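Local coordinates for response regulator receiver (Brucella melitensis biovar Abortus, PDB 4G97), which probably relays phosphorylation of its receiver domain to its sigma-factor-like domain, which as in other PhyR proteins would control the general stress response, at residues V102-F107 against K247-Q252; E165-A170 against E183-V188; F235-T238 against D244-K247. All blocks are in the same frame, centred on the assembly; numbering follows the deposited sequence.

In the fold
Contacts 1 and 3 share helix 243-265, and contact 2 touches it. One face of it meets the sigma-like part of the chain in contact 1. One turn earlier, it meets the last strand of the receiver sheet in contact 3. The centres of these two lie about 6 Å apart, and L249 CD1 sits 3.5 Å from V237 CG2. Contact 2 is at the sheet's other edge, its centre about 21 Å from contact 1 and 17 Å from contact 3. It reaches the helix where M187 SD lies 4.0 Å from I250 CG2. Its strand 187-191 ends at D191, the predicted phosphorylation site. A calcium ion near the helix end is bound by apparent tag residues H265 and H268.

Contact 1 of 3, residues V102-F107 against K247-Q252; sequences VAVEGF and KALISQ
A103 and A248 meet methyl to methyl, CB to CB at 4.0 Å. Both CB atoms point at the opposing segment. Two such small side chains let the backbones come close, and the CA atoms of A103 and A248 are 6.6 Å apart. V104 adds the second half of the contact through one branch. With CG1 anti to the backbone N (chi1 -178°), CG2 is left to face the helix 243-265. It touches A248 CB at 3.7 Å. The same CG2 also reaches L249 CG at 4.0 Å, and the side chains of V104 and L249 cross at about a right angle. The interface is buried, wholly apolar, and has no hydrogen bond between the segments. It joins the end of helix 94-104, in the sigma-like region, to the last helix of the CheY-like receiver fold. In PhyR proteins these two parts pack together, and the receiver is thought to hold back the sigma-like part until it is phosphorylated. Around this patch, F99 packs on A248 and A20 packs on L249. R96 NH1 bonds to both S251 OG and Q252 OE1, while Q252 NE2 bonds to A20 O. R16 leans on V104 and forms a salt bridge with E105, whose OE1 also takes a hydrogen bond from Y57.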
ATOM      1  N   VAL A 102      -5.485  -6.847  -7.731  1.00 34.75           N
ATOM      2  CA  VAL A 102      -6.912  -6.616  -7.889  1.00 35.84           C
ATOM      3  C   VAL A 102      -7.438  -5.560  -6.915  1.00 39.12           C
ATOM      4  O   VAL A 102      -7.991  -4.561  -7.366  1.00 38.39           O
ATOM      5  CB  VAL A 102      -7.777  -7.922  -7.924  1.00 41.29           C
ATOM      6  CG1 VAL A 102      -7.454  -8.766  -9.152  1.00 41.42           C
ATOM      7  CG2 VAL A 102      -7.600  -8.753  -6.663  1.00 41.77           C
ATOM      8  N   ALA A 103      -7.247  -5.759  -5.586  1.00 36.88           N
ATOM      9  CA  ALA A 103      -7.764  -4.845  -4.548  1.00 36.28           C
ATOM     10  C   ALA A 103      -7.085  -3.507  -4.512  1.00 37.58           C
ATOM     11  O   ALA A 103      -7.762  -2.501  -4.299  1.00 38.77           O
ATOM     12  CB  ALA A 103      -7.688  -5.490  -3.180  1.00 37.22           C
ATOM     13  N   VAL A 104      -5.757  -3.458  -4.709  1.00 31.01           N
ATOM     14  CA  VAL A 104      -5.085  -2.148  -4.671  1.00 28.71           C
ATOM     15  C   VAL A 104      -4.860  -1.574  -6.064  1.00 32.99           C
ATOM     16  O   VAL A 104      -5.086  -0.387  -6.272  1.00 33.72           O
ATOM     17  CB  VAL A 104      -3.766  -2.193  -3.856  1.00 29.60           C
ATOM     18  CG1 VAL A 104      -3.096  -0.815  -3.782  1.00 27.65           C
ATOM     19  CG2 VAL A 104      -3.993  -2.772  -2.459  1.00 28.51           C
ATOM     20  N   GLU A 105      -4.343  -2.386  -6.983  1.00 28.88           N
ATOM     21  CA  GLU A 105      -3.940  -1.921  -8.310  1.00 29.31           C
ATOM     22  C   GLU A 105      -5.028  -1.669  -9.365  1.00 36.17           C
ATOM     23  O   GLU A 105      -4.751  -1.041 -10.386  1.00 36.85           O
ATOM     24  CB  GLU A 105      -2.718  -2.707  -8.844  1.00 30.03           C
ATOM     25  CG  GLU A 105      -1.474  -2.572  -7.957  1.00 33.49           C
ATOM     26  CD  GLU A 105      -1.043  -1.148  -7.634  1.00 40.31           C
ATOM     27  OE1 GLU A 105      -0.911  -0.333  -8.574  1.00 27.99           O
ATOM     28  OE2 GLU A 105      -0.876  -0.832  -6.435  1.00 34.80           O
ATOM     29  N   GLY A 106      -6.246  -2.100  -9.096  1.00 34.60           N
ATOM     30  CA  GLY A 106      -7.358  -1.876 -10.019  1.00 35.93           C
ATOM     31  C   GLY A 106      -7.421  -2.743 -11.267  1.00 40.82           C
ATOM     32  O   GLY A 106      -8.153  -2.404 -12.204  1.00 43.33           O
ATOM     33  N   PHE A 107      -6.686  -3.860 -11.303  1.00 35.59           N
ATOM     34  CA  PHE A 107      -6.724  -4.809 -12.419  1.00 35.39           C
ATOM     35  C   PHE A 107      -7.862  -5.810 -12.198  1.00 43.02           C
ATOM     36  O   PHE A 107      -8.083  -6.243 -11.066  1.00 41.25           O
ATOM     37  CB  PHE A 107      -5.407  -5.609 -12.543  1.00 36.28           C
ATOM     38  CG  PHE A 107      -4.183  -4.811 -12.943  1.00 36.70           C
ATOM     39  CD1 PHE A 107      -4.034  -4.339 -14.246  1.00 37.90           C
ATOM     40  CD2 PHE A 107      -3.167  -4.550 -12.022  1.00 36.24           C
ATOM     41  CE1 PHE A 107      -2.901  -3.586 -14.611  1.00 38.39           C
ATOM     42  CE2 PHE A 107      -2.048  -3.780 -12.382  1.00 37.18           C
ATOM     43  CZ  PHE A 107      -1.916  -3.312 -13.674  1.00 35.65           C
ATOM     44  N   LYS A 247      -8.592  -2.709   3.262  1.00 27.97           N
ATOM     45  CA  LYS A 247      -8.447  -4.050   3.822  1.00 28.52           C
ATOM     46  C   LYS A 247      -7.067  -4.653   3.461  1.00 32.52           C
ATOM     47  O   LYS A 247      -6.354  -5.151   4.345  1.00 31.39           O
ATOM     48  CB  LYS A 247      -9.591  -4.917   3.280  1.00 30.60           C
ATOM     49  CG  LYS A 247      -9.533  -6.385   3.670  1.00 41.97           C
ATOM     50  CD  LYS A 247     -10.849  -7.091   3.372  1.00 48.57           C
ATOM     51  CE  LYS A 247     -10.886  -7.787   2.035  1.00 54.59           C
ATOM     52  NZ  LYS A 247     -12.229  -8.365   1.754  1.00 63.29           N
ATOM     53  N   ALA A 248      -6.701  -4.579   2.163  1.00 27.49           N
ATOM     54  CA  ALA A 248      -5.448  -5.103   1.630  1.00 26.40           C
ATOM     55  C   ALA A 248      -4.248  -4.417   2.215  1.00 30.14           C
ATOM     56  O   ALA A 248      -3.286  -5.093   2.560  1.00 31.13           O
ATOM     57  CB  ALA A 248      -5.422  -4.967   0.114  1.00 26.38           C
ATOM     58  N   LEU A 249      -4.276  -3.081   2.298  1.00 26.36           N
ATOM     59  CA  LEU A 249      -3.140  -2.336   2.811  1.00 25.95           C
ATOM     60  C   LEU A 249      -2.955  -2.481   4.317  1.00 29.91           C
ATOM     61  O   LEU A 249      -1.820  -2.556   4.762  1.00 28.32           O
ATOM     62  CB  LEU A 249      -3.124  -0.897   2.337  1.00 25.36           C
ATOM     63  CG  LEU A 249      -2.935  -0.745   0.816  1.00 28.45           C
ATOM     64  CD1 LEU A 249      -3.239   0.666   0.387  1.00 26.94           C
ATOM     65  CD2 LEU A 249      -1.531  -1.177   0.376  1.00 27.99           C
ATOM     66  N   ILE A 250      -4.060  -2.611   5.084  1.00 26.12           N
ATOM     67  CA  ILE A 250      -3.957  -2.887   6.522  1.00 26.26           C
ATOM     68  C   ILE A 250      -3.322  -4.262   6.711  1.00 30.92           C
ATOM     69  O   ILE A 250      -2.405  -4.403   7.523  1.00 32.28           O
ATOM     70  CB  ILE A 250      -5.301  -2.757   7.297  1.00 29.09           C
ATOM     71  CG1 ILE A 250      -5.763  -1.300   7.299  1.00 28.68           C
ATOM     72  CG2 ILE A 250      -5.127  -3.262   8.758  1.00 31.05           C
ATOM     73  CD1 ILE A 250      -7.208  -1.125   7.736  1.00 32.98           C
ATOM     74  N   SER A 251      -3.785  -5.259   5.937  1.00 25.87           N
ATOM     75  CA  SER A 251      -3.258  -6.617   5.973  1.00 25.78           C
ATOM     76  C   SER A 251      -1.738  -6.627   5.714  1.00 31.41           C
ATOM     77  O   SER A 251      -0.998  -7.256   6.474  1.00 31.98           O
ATOM     78  CB  SER A 251      -3.972  -7.497   4.953  1.00 28.42           C
ATOM     79  OG  SER A 251      -3.408  -8.797   4.968  1.00 39.79           O
ATOM     80  N   GLN A 252      -1.274  -5.948   4.644  1.00 27.19           N
ATOM     81  CA  GLN A 252       0.162  -5.866   4.353  1.00 26.39           C
ATOM     82  C   GLN A 252       0.923  -5.206   5.491  1.00 29.21           C
ATOM     83  O   GLN A 252       1.971  -5.706   5.890  1.00 28.82           O
ATOM     84  CB  GLN A 252       0.432  -5.093   3.055  1.00 27.65           C
ATOM     85  CG  GLN A 252       0.014  -5.818   1.796  1.00 34.64           C
ATOM     86  CD  GLN A 252       0.716  -7.127   1.603  1.00 40.14           C
ATOM     87  OE1 GLN A 252       0.120  -8.168   1.774  1.00 35.25           O
ATOM     88  NE2 GLN A 252       1.975  -7.112   1.198  1.00 28.07           N
TER

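Contact 2 of 3, residues E165-A170 against E183-V188; sequences EVVGIA and EKPRMV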
ATOM      1  N   GLU A 165      -9.978  -2.064  16.356  1.00 30.90           N
ATOM      2  CA  GLU A 165     -10.605  -1.100  17.238  1.00 31.70           C
ATOM      3  C   GLU A 165     -10.150   0.315  16.896  1.00 36.82           C
ATOM      4  O   GLU A 165      -8.955   0.585  16.863  1.00 35.78           O
ATOM      5  CB  GLU A 165     -10.277  -1.436  18.709  1.00 32.31           C
ATOM      6  CG  GLU A 165     -10.947  -0.503  19.708  1.00 41.46           C
ATOM      7  CD  GLU A 165     -10.373  -0.535  21.113  1.00 62.19           C
ATOM      8  OE1 GLU A 165      -9.608  -1.473  21.428  1.00 45.65           O
ATOM      9  OE2 GLU A 165     -10.678   0.393  21.896  1.00 62.89           O
ATOM     10  N   VAL A 166     -11.107   1.220  16.672  1.00 34.46           N
ATOM     11  CA  VAL A 166     -10.792   2.616  16.423  1.00 33.99           C
ATOM     12  C   VAL A 166     -10.756   3.320  17.778  1.00 39.31           C
ATOM     13  O   VAL A 166     -11.800   3.461  18.429  1.00 39.28           O
ATOM     14  CB  VAL A 166     -11.757   3.299  15.426  1.00 35.63           C
ATOM     15  CG1 VAL A 166     -11.425   4.786  15.286  1.00 35.36           C
ATOM     16  CG2 VAL A 166     -11.705   2.610  14.073  1.00 35.15           C
ATOM     17  N   VAL A 167      -9.563   3.783  18.180  1.00 34.88           N
ATOM     18  CA  VAL A 167      -9.370   4.449  19.469  1.00 35.49           C
ATOM     19  C   VAL A 167      -9.914   5.866  19.471  1.00 41.50           C
ATOM     20  O   VAL A 167     -10.133   6.436  20.532  1.00 41.53           O
ATOM     21  CB  VAL A 167      -7.916   4.353  20.019  1.00 38.56           C
ATOM     22  CG1 VAL A 167      -7.468   2.901  20.108  1.00 38.33           C
ATOM     23  CG2 VAL A 167      -6.933   5.181  19.188  1.00 38.11           C
ATOM     24  N   GLY A 168     -10.092   6.416  18.277  1.00 38.49           N
ATOM     25  CA  GLY A 168     -10.593   7.761  18.051  1.00 38.38           C
ATOM     26  C   GLY A 168     -10.265   8.277  16.662  1.00 41.17           C
ATOM     27  O   GLY A 168      -9.515   7.649  15.904  1.00 38.97           O
ATOM     28  N   ILE A 169     -10.851   9.438  16.339  1.00 38.02           N
ATOM     29  CA  ILE A 169     -10.717  10.141  15.073  1.00 37.66           C
ATOM     30  C   ILE A 169     -10.194  11.524  15.375  1.00 42.26           C
ATOM     31  O   ILE A 169     -10.861  12.296  16.064  1.00 43.64           O
ATOM     32  CB  ILE A 169     -12.061  10.163  14.275  1.00 40.41           C
ATOM     33  CG1 ILE A 169     -12.500   8.721  13.880  1.00 40.83           C
ATOM     34  CG2 ILE A 169     -11.936  11.047  13.030  1.00 41.42           C
ATOM     35  CD1 ILE A 169     -13.898   8.568  13.385  1.00 45.38           C
ATOM     36  N   ALA A 170      -8.993  11.832  14.879  1.00 37.38           N
ATOM     37  CA  ALA A 170      -8.389  13.156  15.040  1.00 36.12           C
ATOM     38  C   ALA A 170      -8.630  13.962  13.744  1.00 41.09           C
ATOM     39  O   ALA A 170      -8.469  13.420  12.654  1.00 38.95           O
ATOM     40  CB  ALA A 170      -6.911  13.017  15.303  1.00 35.88           C
ATOM     41  N   GLU A 183      -4.199   7.444  23.903  1.00 41.73           N
ATOM     42  CA  GLU A 183      -4.598   6.083  23.529  1.00 39.62           C
ATOM     43  C   GLU A 183      -3.500   5.125  23.110  1.00 41.02           C
ATOM     44  O   GLU A 183      -3.751   3.922  23.059  1.00 40.75           O
ATOM     45  CB  GLU A 183      -5.712   6.111  22.473  1.00 40.34           C
ATOM     46  CG  GLU A 183      -6.991   6.788  22.924  1.00 45.03           C
ATOM     47  CD  GLU A 183      -7.799   6.088  23.995  1.00 60.32           C
ATOM     48  OE1 GLU A 183      -7.674   4.850  24.132  1.00 45.90           O
ATOM     49  OE2 GLU A 183      -8.581   6.782  24.683  1.00 63.36           O
ATOM     50  N   LYS A 184      -2.311   5.636  22.785  1.00 36.32           N
ATOM     51  CA  LYS A 184      -1.191   4.820  22.306  1.00 36.35           C
ATOM     52  C   LYS A 184      -1.617   3.757  21.262  1.00 39.76           C
ATOM     53  O   LYS A 184      -1.513   2.557  21.523  1.00 40.53           O
ATOM     54  CB  LYS A 184      -0.360   4.264  23.472  1.00 39.45           C
ATOM     55  CG  LYS A 184       0.430   5.360  24.195  1.00 50.61           C
ATOM     56  CD  LYS A 184       1.083   4.869  25.500  1.00 57.42           C
ATOM     57  CE  LYS A 184       1.624   6.001  26.348  1.00 51.70           C
ATOM     58  NZ  LYS A 184       0.531   6.856  26.901  1.00 50.32           N
ATOM     59  N   PRO A 185      -2.207   4.170  20.104  1.00 35.52           N
ATOM     60  CA  PRO A 185      -2.634   3.168  19.110  1.00 34.41           C
ATOM     61  C   PRO A 185      -1.425   2.446  18.501  1.00 35.42           C
ATOM     62  O   PRO A 185      -0.306   2.954  18.515  1.00 33.20           O
ATOM     63  CB  PRO A 185      -3.381   4.005  18.072  1.00 35.55           C
ATOM     64  CG  PRO A 185      -2.752   5.336  18.166  1.00 39.63           C
ATOM     65  CD  PRO A 185      -2.468   5.537  19.617  1.00 35.97           C
ATOM     66  N   ARG A 186      -1.668   1.262  17.974  1.00 32.32           N
ATOM     67  CA  ARG A 186      -0.643   0.412  17.392  1.00 32.98           C
ATOM     68  C   ARG A 186      -0.377   0.744  15.907  1.00 35.69           C
ATOM     69  O   ARG A 186       0.691   0.432  15.381  1.00 33.69           O
ATOM     70  CB  ARG A 186      -1.114  -1.044  17.567  1.00 34.17           C
ATOM     71  CG  ARG A 186      -0.107  -2.142  17.262  1.00 40.72           C
ATOM     72  CD  ARG A 186       1.106  -2.062  18.154  1.00 49.74           C
ATOM     73  NE  ARG A 186       2.118  -3.051  17.778  1.00 56.16           N
ATOM     74  CZ  ARG A 186       3.039  -2.883  16.835  1.00 62.24           C
ATOM     75  NH1 ARG A 186       3.066  -1.768  16.116  1.00 49.21           N
ATOM     76  NH2 ARG A 186       3.927  -3.835  16.590  1.00 50.32           N
ATOM     77  N   MET A 187      -1.350   1.406  15.262  1.00 32.01           N
ATOM     78  CA  MET A 187      -1.344   1.766  13.847  1.00 31.49           C
ATOM     79  C   MET A 187      -2.069   3.090  13.663  1.00 34.46           C
ATOM     80  O   MET A 187      -2.966   3.434  14.449  1.00 32.71           O
ATOM     81  CB  MET A 187      -2.072   0.646  13.054  1.00 33.69           C
ATOM     82  CG  MET A 187      -2.061   0.825  11.534  1.00 37.96           C
ATOM     83  SD  MET A 187      -2.797  -0.564  10.628  1.00 43.44           S
ATOM     84  CE  MET A 187      -1.504  -1.659  10.623  1.00 39.68           C
ATOM     85  N   VAL A 188      -1.710   3.817  12.585  1.00 30.35           N
ATOM     86  CA  VAL A 188      -2.334   5.087  12.219  1.00 30.28           C
ATOM     87  C   VAL A 188      -2.780   5.031  10.745  1.00 31.40           C
ATOM     88  O   VAL A 188      -2.026   4.557   9.894  1.00 28.15           O
ATOM     89  CB  VAL A 188      -1.383   6.301  12.505  1.00 35.39           C
ATOM     90  CG1 VAL A 188      -1.996   7.621  12.058  1.00 34.91           C
ATOM     91  CG2 VAL A 188      -1.013   6.379  13.987  1.00 35.75           C
TER
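V167 and E183 lie alongside each other, their side chains running in opposite directions. The CG2 methyl of V167 does most of the touching and sits 3.6 Å from E183 CB. Chi1 of V167 is -55°, which sets CG1 anti to the carbonyl carbon and tucks CG2 between the backbone N and the carbonyl carbon. From there CG2 also meets P185 CB at 3.9 Å. That second approach is different, with the valine crossing the proline at about a right angle. P185 is buried, while V167 and E183 are only partly covered. Chi1 of E183 (-61°) places its CG 3.9 Å from V167 CB. The bend at chi2 (-69°) then turns the carboxylate back over the valine, with E183 OE1 4.1 Å from V167 CB. The carboxylate has its own partner outside the two segments, a salt bridge from E183 OE1 to R141 NH2. E165 OE2 is 5.8 Å from E183 OE1. R141 probably eases the repulsion between these two acids, since it also makes a long, weak ion pair with E165. No hydrogen bond joins the segments; strand 141-145 lies between the two strands in the sheet. V167 thus packs against the end of helix 173-183 and the turn after it, where K184 leaves the helix with positive phi. This is the return of a right-handed beta-alpha-beta crossover, the repeating unit of the receiver fold.

Contact 3 of 3, residues F235-T238 against D244-K247; sequences FLVT and DMVK
M245 starts out extended, with CG anti to the backbone N (chi1 177°) and chi2 also extended, and then bends at chi3 (-77°). The extended part carries SD across to the strand. The bend turns CE aside, toward the end of helix 94-104. The segments belong to the last strand and last helix of the CheY-like receiver fold, a five-stranded parallel sheet between helices. Strand 236-238 is an edge strand in this chain. It pairs on its inner side with strand 215-219, through backbone bonds of V237 to F217 and T219. The N-H of T238 instead points at M245 SD. N and SD are 3.4 Å apart, and the N-H...S angle of 173° is nearly straight. The bond is weak, as expected of a thioether acceptor, but it gives this edge N-H a partner within the protein. The sulfur also rests 4.0 Å from V237 CA. V237 and V246 make the apolar half of the contact, their side chains crossing obliquely. V246 CG2 is the methyl used, 3.8 Å from V237 CG1 and slightly farther from V237 CG2, so it bears on both branches of the valine. M158 and F241 pack on V246 from outside the two segments. L249, one turn on, continues the packing on V237. M245 also faces the sigma-like region. Its CB lies 3.5 Å from A103 O, and its CE lies 3.4 Å from V104 O. One side chain thus touches both strand 236-238 and the end of helix 94-104. On the side turned from the strand, K247 NZ reaches back to D244 OD1 in a weak salt bridge of 3.5 Å.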
ATOM      1  N   PHE A 235       2.642   2.910   2.373  1.00 27.93           N
ATOM      2  CA  PHE A 235       1.273   2.436   2.136  1.00 28.55           C
ATOM      3  C   PHE A 235       0.381   3.610   1.844  1.00 30.30           C
ATOM      4  O   PHE A 235       0.350   4.564   2.607  1.00 28.87           O
ATOM      5  CB  PHE A 235       0.772   1.611   3.333  1.00 29.66           C
ATOM      6  CG  PHE A 235       1.643   0.434   3.688  1.00 29.85           C
ATOM      7  CD1 PHE A 235       1.727  -0.675   2.843  1.00 30.00           C
ATOM      8  CD2 PHE A 235       2.318   0.393   4.905  1.00 30.90           C
ATOM      9  CE1 PHE A 235       2.537  -1.760   3.168  1.00 30.00           C
ATOM     10  CE2 PHE A 235       3.119  -0.709   5.241  1.00 32.17           C
ATOM     11  CZ  PHE A 235       3.218  -1.782   4.376  1.00 29.28           C
ATOM     12  N   LEU A 236      -0.265   3.578   0.683  1.00 28.55           N
ATOM     13  CA  LEU A 236      -1.044   4.712   0.196  1.00 29.19           C
ATOM     14  C   LEU A 236      -2.413   4.281  -0.314  1.00 30.81           C
ATOM     15  O   LEU A 236      -2.507   3.504  -1.257  1.00 28.64           O
ATOM     16  CB  LEU A 236      -0.237   5.372  -0.947  1.00 29.98           C
ATOM     17  CG  LEU A 236      -0.446   6.847  -1.255  1.00 35.07           C
ATOM     18  CD1 LEU A 236      -0.188   7.742  -0.017  1.00 35.65           C
ATOM     19  CD2 LEU A 236       0.491   7.269  -2.363  1.00 35.60           C
ATOM     20  N   VAL A 237      -3.460   4.766   0.348  1.00 28.77           N
ATOM     21  CA  VAL A 237      -4.852   4.505  -0.001  1.00 28.16           C
ATOM     22  C   VAL A 237      -5.316   5.724  -0.816  1.00 31.92           C
ATOM     23  O   VAL A 237      -5.019   6.860  -0.451  1.00 29.90           O
ATOM     24  CB  VAL A 237      -5.735   4.284   1.272  1.00 31.13           C
ATOM     25  CG1 VAL A 237      -7.227   4.394   0.956  1.00 31.86           C
ATOM     26  CG2 VAL A 237      -5.450   2.941   1.929  1.00 29.85           C
ATOM     27  N   THR A 238      -6.043   5.487  -1.907  1.00 30.09           N
ATOM     28  CA  THR A 238      -6.607   6.586  -2.695  1.00 29.85           C
ATOM     29  C   THR A 238      -7.996   6.928  -2.116  1.00 34.05           C
ATOM     30  O   THR A 238      -8.750   6.022  -1.765  1.00 32.66           O
ATOM     31  CB  THR A 238      -6.678   6.200  -4.174  1.00 37.37           C
ATOM     32  OG1 THR A 238      -5.346   6.040  -4.671  1.00 40.29           O
ATOM     33  CG2 THR A 238      -7.414   7.245  -5.033  1.00 32.09           C
ATOM     34  N   ASP A 244     -11.910  -2.685  -0.137  1.00 29.42           N
ATOM     35  CA  ASP A 244     -10.946  -3.775  -0.327  1.00 29.26           C
ATOM     36  C   ASP A 244      -9.493  -3.270  -0.437  1.00 32.88           C
ATOM     37  O   ASP A 244      -8.569  -4.007  -0.072  1.00 33.67           O
ATOM     38  CB  ASP A 244     -11.297  -4.621  -1.565  1.00 31.22           C
ATOM     39  CG  ASP A 244     -12.381  -5.654  -1.317  1.00 45.79           C
ATOM     40  OD1 ASP A 244     -12.995  -5.625  -0.224  1.00 44.64           O
ATOM     41  OD2 ASP A 244     -12.594  -6.510  -2.199  1.00 57.74           O
ATOM     42  N   MET A 245      -9.295  -2.029  -0.934  1.00 28.79           N
ATOM     43  CA  MET A 245      -7.974  -1.402  -1.027  1.00 28.36           C
ATOM     44  C   MET A 245      -7.443  -1.169   0.398  1.00 30.57           C
ATOM     45  O   MET A 245      -6.290  -1.482   0.678  1.00 28.17           O
ATOM     46  CB  MET A 245      -8.022  -0.089  -1.841  1.00 30.24           C
ATOM     47  CG  MET A 245      -6.683   0.625  -1.891  1.00 33.63           C
ATOM     48  SD  MET A 245      -6.762   2.258  -2.658  1.00 37.65           S
ATOM     49  CE  MET A 245      -6.844   1.793  -4.367  1.00 35.75           C
ATOM     50  N   VAL A 246      -8.308  -0.664   1.287  1.00 28.33           N
ATOM     51  CA  VAL A 246      -8.029  -0.403   2.711  1.00 28.84           C
ATOM     52  C   VAL A 246      -7.719  -1.723   3.432  1.00 31.92           C
ATOM     53  O   VAL A 246      -6.691  -1.842   4.098  1.00 31.50           O
ATOM     54  CB  VAL A 246      -9.202   0.358   3.376  1.00 33.23           C
ATOM     55  CG1 VAL A 246      -9.015   0.443   4.886  1.00 33.39           C
ATOM     56  CG2 VAL A 246      -9.346   1.758   2.776  1.00 33.06           C
ATOM     57  N   LYS A 247      -8.592  -2.709   3.262  1.00 27.97           N
ATOM     58  CA  LYS A 247      -8.447  -4.050   3.822  1.00 28.52           C
ATOM     59  C   LYS A 247      -7.067  -4.653   3.461  1.00 32.52           C
ATOM     60  O   LYS A 247      -6.354  -5.151   4.345  1.00 31.39           O
ATOM     61  CB  LYS A 247      -9.591  -4.917   3.280  1.00 30.60           C
ATOM     62  CG  LYS A 247      -9.533  -6.385   3.670  1.00 41.97           C
ATOM     63  CD  LYS A 247     -10.849  -7.091   3.372  1.00 48.57           C
ATOM     64  CE  LYS A 247     -10.886  -7.787   2.035  1.00 54.59           C
ATOM     65  NZ  LYS A 247     -12.229  -8.365   1.754  1.00 63.29           N
TER